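Local coordinates for putative ribose operon repressor (Burkholderia thailandensis, PDB 3EGC), which probably acts as a LacI-family transcriptional repressor, binding DNA to control an operon that may serve ribose use, at residues I121-V132 against L144-A154; N172-T182 against I197-L208. All coordinates share one frame; numbering follows the deposited sequence.

Contact 1. Residues I121-V132 against L144-A154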
loop_
_atom_site.group_PDB
_atom_site.type_symbol
_atom_site.label_atom_id
_atom_site.label_comp_id
_atom_site.label_asym_id
_atom_site.label_seq_id
_atom_site.Cartn_x
_atom_site.Cartn_y
_atom_site.Cartn_z
ATOM N N ILE A 121 -8.337 26.862 10.675
ATOM C CA ILE A 121 -8.936 28.156 10.931
ATOM C C ILE A 121 -8.510 28.580 12.325
ATOM O O ILE A 121 -8.111 29.707 12.539
ATOM C CB ILE A 121 -10.468 28.109 10.851
ATOM C CG1 ILE A 121 -10.944 28.004 9.403
ATOM C CG2 ILE A 121 -11.068 29.371 11.515
ATOM C CD1 ILE A 121 -12.398 27.439 9.235
ATOM N N ALA A 122 -8.520 27.632 13.261
ATOM C CA ALA A 122 -8.064 27.930 14.623
ATOM C C ALA A 122 -6.573 28.328 14.663
ATOM O O ALA A 122 -6.133 28.993 15.599
ATOM C CB ALA A 122 -8.366 26.793 15.568
ATOM N N ARG A 123 -5.822 27.948 13.626
ATOM C CA ARG A 123 -4.430 28.367 13.520
ATOM C C ARG A 123 -4.259 29.769 12.994
ATOM O O ARG A 123 -3.157 30.289 13.026
ATOM C CB ARG A 123 -3.613 27.416 12.638
ATOM C CG ARG A 123 -2.995 26.334 13.405
ATOM C CD ARG A 123 -2.454 25.235 12.499
ATOM N NE ARG A 123 -1.115 25.519 12.003
ATOM C CZ ARG A 123 -0.011 25.397 12.746
ATOM N NH1 ARG A 123 -0.099 25.056 14.030
ATOM N NH2 ARG A 123 1.182 25.622 12.209
ATOM N N GLY A 124 -5.326 30.355 12.461
ATOM C CA GLY A 124 -5.214 31.662 11.846
ATOM C C GLY A 124 -5.265 31.721 10.331
ATOM O O GLY A 124 -4.959 32.766 9.756
ATOM N N HIS A 125 -5.650 30.623 9.672
ATOM C CA HIS A 125 -5.800 30.659 8.199
ATOM C C HIS A 125 -7.152 31.225 7.796
ATOM O O HIS A 125 -8.155 30.850 8.381
ATOM C CB HIS A 125 -5.585 29.284 7.542
ATOM C CG HIS A 125 -4.178 28.788 7.629
ATOM N ND1 HIS A 125 -3.169 29.249 6.813
ATOM C CD2 HIS A 125 -3.616 27.858 8.440
ATOM C CE1 HIS A 125 -2.036 28.635 7.136
ATOM N NE2 HIS A 125 -2.292 27.770 8.107
ATOM N N THR A 126 -7.167 32.108 6.803
ATOM C CA THR A 126 -8.428 32.625 6.300
ATOM C C THR A 126 -8.576 32.366 4.785
ATOM O O THR A 126 -9.662 32.229 4.270
ATOM C CB THR A 126 -8.571 34.141 6.594
ATOM O OG1 THR A 126 -7.485 34.865 5.959
ATOM C CG2 THR A 126 -8.612 34.395 8.099
ATOM N N ARG A 127 -7.457 32.324 4.084
ATOM C CA ARG A 127 -7.438 31.938 2.674
ATOM C C ARG A 127 -7.221 30.429 2.618
ATOM O O ARG A 127 -6.085 29.951 2.557
ATOM C CB ARG A 127 -6.339 32.681 1.925
ATOM C CG ARG A 127 -6.700 34.190 1.622
ATOM C CD ARG A 127 -5.536 34.893 0.884
ATOM N NE ARG A 127 -4.513 35.408 1.826
ATOM C CZ ARG A 127 -3.212 35.469 1.572
ATOM N NH1 ARG A 127 -2.367 35.950 2.498
ATOM N NH2 ARG A 127 -2.749 35.045 0.398
ATOM N N ILE A 128 -8.317 29.676 2.643
ATOM C CA ILE A 128 -8.187 28.252 2.679
ATOM C C ILE A 128 -8.797 27.575 1.457
ATOM O O ILE A 128 -9.929 27.848 1.114
ATOM C CB ILE A 128 -8.785 27.673 3.983
ATOM C CG1 ILE A 128 -8.069 28.296 5.186
ATOM C CG2 ILE A 128 -8.666 26.167 3.984
ATOM C CD1 ILE A 128 -8.635 27.860 6.512
ATOM N N GLY A 129 -8.049 26.677 0.826
ATOM C CA GLY A 129 -8.559 25.973 -0.324
ATOM C C GLY A 129 -8.661 24.451 -0.111
ATOM O O GLY A 129 -8.288 23.914 0.935
ATOM N N ALA A 130 -9.158 23.775 -1.121
ATOM C CA ALA A 130 -9.349 22.361 -1.073
ATOM C C ALA A 130 -9.012 21.721 -2.448
ATOM O O ALA A 130 -9.470 22.170 -3.456
ATOM C CB ALA A 130 -10.828 22.041 -0.682
ATOM N N ILE A 131 -8.183 20.698 -2.440
ATOM C CA ILE A 131 -7.898 19.922 -3.633
ATOM C C ILE A 131 -8.479 18.548 -3.357
ATOM O O ILE A 131 -8.079 17.871 -2.419
ATOM C CB ILE A 131 -6.385 19.780 -3.896
ATOM C CG1 ILE A 131 -5.642 21.094 -3.595
ATOM C CG2 ILE A 131 -6.136 19.240 -5.305
ATOM C CD1 ILE A 131 -5.962 22.180 -4.586
ATOM N N VAL A 132 -9.480 18.187 -4.143
ATOM C CA VAL A 132 -10.100 16.908 -4.060
ATOM C C VAL A 132 -9.845 16.119 -5.328
ATOM O O VAL A 132 -9.299 16.640 -6.301
ATOM C CB VAL A 132 -11.602 17.013 -3.800
ATOM C CG1 VAL A 132 -11.885 17.764 -2.483
ATOM C CG2 VAL A 132 -12.281 17.692 -4.956
ATOM N N LEU A 144 -15.548 17.928 0.292
ATOM C CA LEU A 144 -15.751 19.336 -0.087
ATOM C C LEU A 144 -16.842 20.019 0.749
ATOM O O LEU A 144 -16.659 21.138 1.250
ATOM C CB LEU A 144 -16.057 19.463 -1.563
ATOM C CG LEU A 144 -15.588 20.720 -2.265
ATOM C CD1 LEU A 144 -14.055 20.822 -2.201
ATOM C CD2 LEU A 144 -16.118 20.796 -3.753
ATOM N N LYS A 145 -17.960 19.324 0.931
ATOM C CA LYS A 145 -19.043 19.778 1.815
ATOM C C LYS A 145 -18.605 20.116 3.268
ATOM O O LYS A 145 -19.068 21.117 3.852
ATOM C CB LYS A 145 -20.145 18.726 1.852
ATOM C CG LYS A 145 -21.257 18.996 2.815
ATOM C CD LYS A 145 -22.396 17.975 2.648
ATOM C CE LYS A 145 -23.497 18.247 3.688
ATOM N NZ LYS A 145 -24.612 17.249 3.689
ATOM N N GLY A 146 -17.722 19.278 3.830
ATOM C CA GLY A 146 -17.189 19.502 5.168
ATOM C C GLY A 146 -16.344 20.755 5.221
ATOM O O GLY A 146 -16.420 21.544 6.164
ATOM N N PHE A 147 -15.575 20.956 4.161
ATOM C CA PHE A 147 -14.807 22.155 4.003
ATOM C C PHE A 147 -15.704 23.402 4.009
ATOM O O PHE A 147 -15.493 24.336 4.790
ATOM C CB PHE A 147 -13.962 22.055 2.771
ATOM C CG PHE A 147 -13.432 23.376 2.283
ATOM C CD1 PHE A 147 -12.315 23.953 2.896
ATOM C CD2 PHE A 147 -14.030 24.028 1.209
ATOM C CE1 PHE A 147 -11.781 25.107 2.458
ATOM C CE2 PHE A 147 -13.509 25.233 0.762
ATOM C CZ PHE A 147 -12.358 25.766 1.378
ATOM N N ARG A 148 -16.755 23.373 3.218
ATOM C CA ARG A 148 -17.617 24.543 3.075
ATOM C C ARG A 148 -18.346 24.832 4.377
ATOM O O ARG A 148 -18.589 26.013 4.715
ATOM C CB ARG A 148 -18.630 24.382 1.946
ATOM C CG ARG A 148 -18.043 24.375 0.535
ATOM C CD ARG A 148 -19.221 24.411 -0.493
ATOM N NE ARG A 148 -18.777 24.197 -1.872
ATOM C CZ ARG A 148 -18.360 25.169 -2.681
ATOM N NH1 ARG A 148 -18.310 26.446 -2.242
ATOM N NH2 ARG A 148 -17.961 24.852 -3.907
ATOM N N ALA A 149 -18.704 23.772 5.099
ATOM C CA ALA A 149 -19.459 23.939 6.309
ATOM C C ALA A 149 -18.572 24.573 7.377
ATOM O O ALA A 149 -19.048 25.365 8.182
ATOM C CB ALA A 149 -20.035 22.605 6.791
ATOM N N ALA A 150 -17.294 24.220 7.390
ATOM C CA ALA A 150 -16.352 24.795 8.362
ATOM C C ALA A 150 -16.119 26.276 8.049
ATOM O O ALA A 150 -16.119 27.118 8.912
ATOM C CB ALA A 150 -14.987 24.040 8.330
ATOM N N MET A 151 -15.885 26.573 6.792
ATOM C CA MET A 151 -15.692 27.936 6.344
ATOM C C MET A 151 -16.901 28.790 6.668
ATOM O O MET A 151 -16.786 29.885 7.213
ATOM C CB MET A 151 -15.348 27.947 4.832
ATOM C CG MET A 151 -13.916 27.319 4.564
ATOM S SD MET A 151 -12.476 28.169 5.378
ATOM C CE MET A 151 -12.178 29.439 4.147
ATOM N N SER A 152 -18.064 28.241 6.366
ATOM C CA SER A 152 -19.324 28.938 6.548
ATOM C C SER A 152 -19.473 29.313 8.009
ATOM O O SER A 152 -19.764 30.479 8.355
ATOM C CB SER A 152 -20.482 28.019 6.124
ATOM O OG SER A 152 -21.507 28.732 5.481
ATOM N N ALA A 153 -19.254 28.326 8.873
ATOM C CA ALA A 153 -19.533 28.484 10.282
ATOM C C ALA A 153 -18.636 29.536 10.913
ATOM O O ALA A 153 -18.995 30.135 11.942
ATOM C CB ALA A 153 -19.373 27.174 11.011
ATOM N N ALA A 154 -17.470 29.721 10.301
ATOM C CA ALA A 154 -16.487 30.676 10.739
ATOM C C ALA A 154 -16.703 32.035 10.073
ATOM O O ALA A 154 -16.014 32.992 10.376
ATOM C CB ALA A 154 -15.058 30.152 10.442
#
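Strand 128-131 and helix 144-153 run antiparallel, at 173° between their directions, with axes 9.5 Å apart at closest approach, so that Ala130 lies opposite Leu144 and Ile121, from helix 109-122, comes near Ala154. That spacing is filled by apolar side chains. Phe147 is the central one: with CG anti to the backbone N (chi1 163°), its ring extends to the strand. The methyl of Ala130 sits almost on the ring normal, CB lying 4.1 Å from the centroid of the Phe147 ring in a CH-pi contact, and a residue this small lets the ring come close. CG of Met151 covers the opposite face, off-centre. At the ring edge, close to its plane, CZ of Phe147 points at the carbonyl O of Ile128, 3.2 Å away, while CE1 of Phe147 touches CG2 of Ile128 at 3.6 Å. Met151 is bent at chi2 (-60°) and chi3, which brings its flexible thioether between helix and strand: CE packs on CB of Ile128, and SD lies 3.9 Å from CD1 of Ile121. That same CD1 of Ile121 reaches CB of Ala154 at 4.0 Å, closing one end. At the other end CD1 of Leu144 touches both CB of Ala130 and CG1 of Val132, 3.8 Å from each. Val117 and Leu191 also touch Phe147, from helix 109-122 and strand 189-192. Alternate strand residues thus face the helix, the two being the first strand and the helix of the beta-alpha-beta unit 128-131, 138-153, 163-164 in a Rossmann-like periplasmic-binding-protein domain.

Contact 2. Residues N172-T182 against I197-L208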
loop_
_atom_site.group_PDB
_atom_site.type_symbol
_atom_site.label_atom_id
_atom_site.label_comp_id
_atom_site.label_asym_id
_atom_site.label_seq_id
_atom_site.Cartn_x
_atom_site.Cartn_y
_atom_site.Cartn_z
ATOM N N ASN A 172 -3.685 12.899 -9.423
ATOM C CA ASN A 172 -2.806 13.332 -8.309
ATOM C C ASN A 172 -3.325 14.645 -7.722
ATOM O O ASN A 172 -3.206 14.888 -6.504
ATOM C CB ASN A 172 -1.341 13.621 -8.769
ATOM C CG ASN A 172 -0.324 12.949 -7.893
ATOM O OD1 ASN A 172 0.889 13.200 -7.983
ATOM N ND2 ASN A 172 -0.799 12.049 -7.043
ATOM N N GLY A 173 -3.809 15.499 -8.615
ATOM C CA GLY A 173 -4.170 16.833 -8.276
ATOM C C GLY A 173 -2.982 17.797 -8.255
ATOM O O GLY A 173 -3.104 18.924 -7.745
ATOM N N ARG A 174 -1.828 17.379 -8.753
ATOM C CA ARG A 174 -0.729 18.308 -8.839
ATOM C C ARG A 174 -1.145 19.518 -9.700
ATOM O O ARG A 174 -0.940 20.669 -9.283
ATOM C CB ARG A 174 0.565 17.707 -9.376
ATOM C CG ARG A 174 1.665 18.799 -9.505
ATOM C CD ARG A 174 3.003 18.250 -10.043
ATOM N NE ARG A 174 2.862 17.823 -11.428
ATOM C CZ ARG A 174 3.394 18.456 -12.477
ATOM N NH1 ARG A 174 4.154 19.560 -12.312
ATOM N NH2 ARG A 174 3.163 17.987 -13.706
ATOM N N ASP A 175 -1.760 19.250 -10.861
ATOM C CA ASP A 175 -2.190 20.344 -11.741
ATOM C C ASP A 175 -3.223 21.217 -11.049
ATOM O O ASP A 175 -3.187 22.412 -11.130
ATOM C CB ASP A 175 -2.701 19.823 -13.100
ATOM C CG ASP A 175 -1.604 19.116 -13.919
ATOM O OD1 ASP A 175 -1.973 18.405 -14.870
ATOM O OD2 ASP A 175 -0.381 19.235 -13.649
ATOM N N GLY A 176 -4.172 20.604 -10.388
ATOM C CA GLY A 176 -5.159 21.342 -9.645
ATOM C C GLY A 176 -4.487 22.201 -8.570
ATOM O O GLY A 176 -4.850 23.359 -8.384
ATOM N N ALA A 177 -3.519 21.622 -7.838
ATOM C CA ALA A 177 -2.845 22.398 -6.827
ATOM C C ALA A 177 -2.087 23.574 -7.471
ATOM O O ALA A 177 -2.203 24.724 -7.046
ATOM C CB ALA A 177 -1.928 21.558 -6.008
ATOM N N ILE A 178 -1.319 23.266 -8.508
ATOM C CA ILE A 178 -0.568 24.266 -9.235
ATOM C C ILE A 178 -1.509 25.438 -9.657
ATOM O O ILE A 178 -1.176 26.647 -9.516
ATOM C CB ILE A 178 0.140 23.657 -10.463
ATOM C CG1 ILE A 178 1.358 22.863 -10.040
ATOM C CG2 ILE A 178 0.522 24.755 -11.449
ATOM C CD1 ILE A 178 2.184 22.201 -11.165
ATOM N N LYS A 179 -2.682 25.069 -10.158
ATOM C CA LYS A 179 -3.689 26.049 -10.496
ATOM C C LYS A 179 -4.257 26.883 -9.349
ATOM O O LYS A 179 -4.337 28.114 -9.438
ATOM C CB LYS A 179 -4.820 25.425 -11.312
ATOM C CG LYS A 179 -5.894 26.440 -11.748
ATOM C CD LYS A 179 -6.922 25.775 -12.603
ATOM C CE LYS A 179 -7.523 26.791 -13.607
ATOM N NZ LYS A 179 -8.564 27.671 -12.960
ATOM N N VAL A 180 -4.694 26.264 -8.272
ATOM C CA VAL A 180 -5.183 27.106 -7.194
ATOM C C VAL A 180 -4.089 27.914 -6.481
ATOM O O VAL A 180 -4.342 28.971 -6.000
ATOM C CB VAL A 180 -6.199 26.411 -6.239
ATOM C CG1 VAL A 180 -6.626 25.057 -6.767
ATOM C CG2 VAL A 180 -5.701 26.401 -4.789
ATOM N N LEU A 181 -2.870 27.424 -6.474
ATOM C CA LEU A 181 -1.795 28.093 -5.777
ATOM C C LEU A 181 -1.110 29.213 -6.586
ATOM O O LEU A 181 -0.321 29.962 -6.037
ATOM C CB LEU A 181 -0.771 27.072 -5.270
ATOM C CG LEU A 181 -1.199 26.155 -4.118
ATOM C CD1 LEU A 181 -0.199 25.058 -3.990
ATOM C CD2 LEU A 181 -1.309 26.906 -2.813
ATOM N N THR A 182 -1.400 29.314 -7.887
ATOM C CA THR A 182 -0.913 30.458 -8.661
ATOM C C THR A 182 -1.990 31.498 -8.896
ATOM O O THR A 182 -1.824 32.337 -9.752
ATOM C CB THR A 182 -0.337 30.076 -10.040
ATOM O OG1 THR A 182 -1.349 29.471 -10.845
ATOM C CG2 THR A 182 0.854 29.125 -9.901
ATOM N N ILE A 197 -3.478 12.648 -3.346
ATOM C CA ILE A 197 -3.638 14.060 -3.650
ATOM C C ILE A 197 -2.653 14.920 -2.871
ATOM O O ILE A 197 -2.091 15.882 -3.424
ATOM C CB ILE A 197 -5.124 14.507 -3.460
ATOM C CG1 ILE A 197 -5.971 13.861 -4.567
ATOM C CG2 ILE A 197 -5.296 16.042 -3.484
ATOM C CD1 ILE A 197 -7.396 13.858 -4.207
ATOM N N THR A 198 -2.425 14.553 -1.608
ATOM C CA THR A 198 -1.396 15.238 -0.818
ATOM C C THR A 198 -0.009 15.151 -1.488
ATOM O O THR A 198 0.738 16.113 -1.490
ATOM C CB THR A 198 -1.320 14.738 0.637
ATOM O OG1 THR A 198 -2.597 14.874 1.253
ATOM C CG2 THR A 198 -0.318 15.590 1.389
ATOM N N GLU A 199 0.307 13.993 -2.087
ATOM C CA GLU A 199 1.546 13.896 -2.903
ATOM C C GLU A 199 1.551 14.960 -4.033
ATOM O O GLU A 199 2.481 15.722 -4.173
ATOM C CB GLU A 199 1.697 12.478 -3.488
ATOM C CG GLU A 199 1.671 11.345 -2.420
ATOM C CD GLU A 199 1.814 9.996 -3.018
ATOM O OE1 GLU A 199 1.411 9.821 -4.204
ATOM O OE2 GLU A 199 2.337 9.101 -2.305
ATOM N N GLY A 200 0.485 15.037 -4.817
ATOM C CA GLY A 200 0.387 16.038 -5.883
ATOM C C GLY A 200 0.468 17.496 -5.424
ATOM O O GLY A 200 1.139 18.335 -6.062
ATOM N N ALA A 201 -0.203 17.826 -4.323
ATOM C CA ALA A 201 -0.001 19.166 -3.685
ATOM C C ALA A 201 1.448 19.425 -3.222
ATOM O O ALA A 201 1.958 20.501 -3.430
ATOM C CB ALA A 201 -1.031 19.422 -2.492
ATOM N N MET A 202 2.108 18.428 -2.631
ATOM C CA MET A 202 3.540 18.549 -2.330
ATOM C C MET A 202 4.345 18.757 -3.618
ATOM O O MET A 202 5.222 19.565 -3.666
ATOM C CB MET A 202 4.087 17.353 -1.496
ATOM C CG MET A 202 3.543 17.254 -0.018
ATOM S SD MET A 202 3.800 18.688 1.137
ATOM C CE MET A 202 5.570 18.555 1.347
ATOM N N GLN A 203 4.031 17.997 -4.661
ATOM C CA GLN A 203 4.688 18.201 -5.938
ATOM C C GLN A 203 4.483 19.608 -6.460
ATOM O O GLN A 203 5.440 20.244 -6.906
ATOM C CB GLN A 203 4.287 17.154 -6.974
ATOM C CG GLN A 203 4.947 15.805 -6.701
ATOM C CD GLN A 203 4.161 14.626 -7.216
ATOM O OE1 GLN A 203 4.540 13.462 -6.960
ATOM N NE2 GLN A 203 3.066 14.895 -7.936
ATOM N N ALA A 204 3.243 20.089 -6.415
ATOM C CA ALA A 204 2.972 21.462 -6.862
ATOM C C ALA A 204 3.825 22.489 -6.099
ATOM O O ALA A 204 4.390 23.363 -6.687
ATOM C CB ALA A 204 1.489 21.809 -6.754
ATOM N N LEU A 205 3.884 22.371 -4.778
ATOM C CA LEU A 205 4.622 23.342 -3.978
ATOM C C LEU A 205 5.992 23.626 -4.581
ATOM O O LEU A 205 6.300 24.766 -4.960
ATOM C CB LEU A 205 4.736 22.925 -2.521
ATOM C CG LEU A 205 3.394 23.037 -1.769
ATOM C CD1 LEU A 205 3.524 22.556 -0.323
ATOM C CD2 LEU A 205 2.812 24.449 -1.835
ATOM N N ASN A 206 6.787 22.586 -4.742
ATOM C CA ASN A 206 8.092 22.838 -5.266
ATOM C C ASN A 206 8.259 22.985 -6.779
ATOM O O ASN A 206 9.283 23.459 -7.238
ATOM C CB ASN A 206 9.192 22.057 -4.510
ATOM C CG ASN A 206 9.301 20.619 -4.897
ATOM O OD1 ASN A 206 9.479 19.748 -4.017
ATOM N ND2 ASN A 206 9.312 20.350 -6.203
ATOM N N VAL A 207 7.218 22.670 -7.539
ATOM C CA VAL A 207 7.133 23.137 -8.901
ATOM C C VAL A 207 7.004 24.685 -8.887
ATOM O O VAL A 207 7.644 25.386 -9.644
ATOM C CB VAL A 207 5.929 22.536 -9.636
ATOM C CG1 VAL A 207 5.581 23.379 -10.824
ATOM C CG2 VAL A 207 6.204 21.104 -10.073
ATOM N N LEU A 208 6.170 25.206 -7.994
ATOM C CA LEU A 208 5.960 26.632 -7.854
ATOM C C LEU A 208 7.056 27.357 -7.018
ATOM O O LEU A 208 7.099 28.588 -6.969
ATOM C CB LEU A 208 4.585 26.869 -7.271
ATOM C CG LEU A 208 3.418 26.563 -8.205
ATOM C CD1 LEU A 208 2.109 26.864 -7.523
ATOM C CD2 LEU A 208 3.481 27.360 -9.500
#
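Arg174 lies across Gln203 at about a right angle, its CD 3.5 Å from CB of Gln203 and its guanidinium plane turned 67° from the side-chain amide. The first torsion turns CG of Arg174 away from its own N and sends the chain over the neighbouring helix as a knob among Gly200, Gln203, Ala204 and Val207; the bend at chi3 then brings CG2 of Val207 to the guanidinium edge, 3.4 Å from NH1 of Arg174. The long aliphatic part can pack while the guanidinium lies at the edge of the contact. Asn172 and Gln203 also cross nearly perpendicularly, their amide planes well out of parallel. NE2 of Gln203 donates to OD1 of Asn172 at 2.8 Å, a bent bond (142° at the hydrogen) whose donor is tilted from the carbonyl plane. The bare CA of Gly200 lets the backbone at Asn172-Arg174 come against this helix, and CA of Arg174 reaches O of Gly200 at 3.3 Å in a CA-H...O contact. Farther along, CB of Ala204 meets both CB of Ala177 and CG1 of Ile178, each at 3.5 Å, while Ile178 and Val207 cross at about a right angle, CD1 against CG1. Leu181 continues the seam, its CD1 against CD2 of Leu205. Phe229 of the second subunit packs on Gln203. Helix segments 174-181 and 197-208 cross at -48° with axes 7.6 Å apart at closest approach, a close glycine- and alanine-lined helix pair on one face of the alpha/beta domain.

How the contacts relate
Both segments of contact 1 precede those of contact 2 in the chain, and the contact centres lie 18 Å apart in the same alpha/beta domain. Strand 128-131 is the common wall between them: Ala130 faces helix 138-153 of contact 1, whereas Ile131 points the other way, its CD1 3.7 Å from CG1 of Val180 and its O 3.5 Å from CG2 of Ile197. Helices 174-181 and 195-208 therefore cover the sheet face opposite helix 138-153. Strand 189-192, beside 128-131, touches both layers, through Leu191 and Leu190. Together the contacts build the three-layer alpha/beta/alpha sandwich of one domain, and helix 195-208 of contact 2 carries it to the subunit interface.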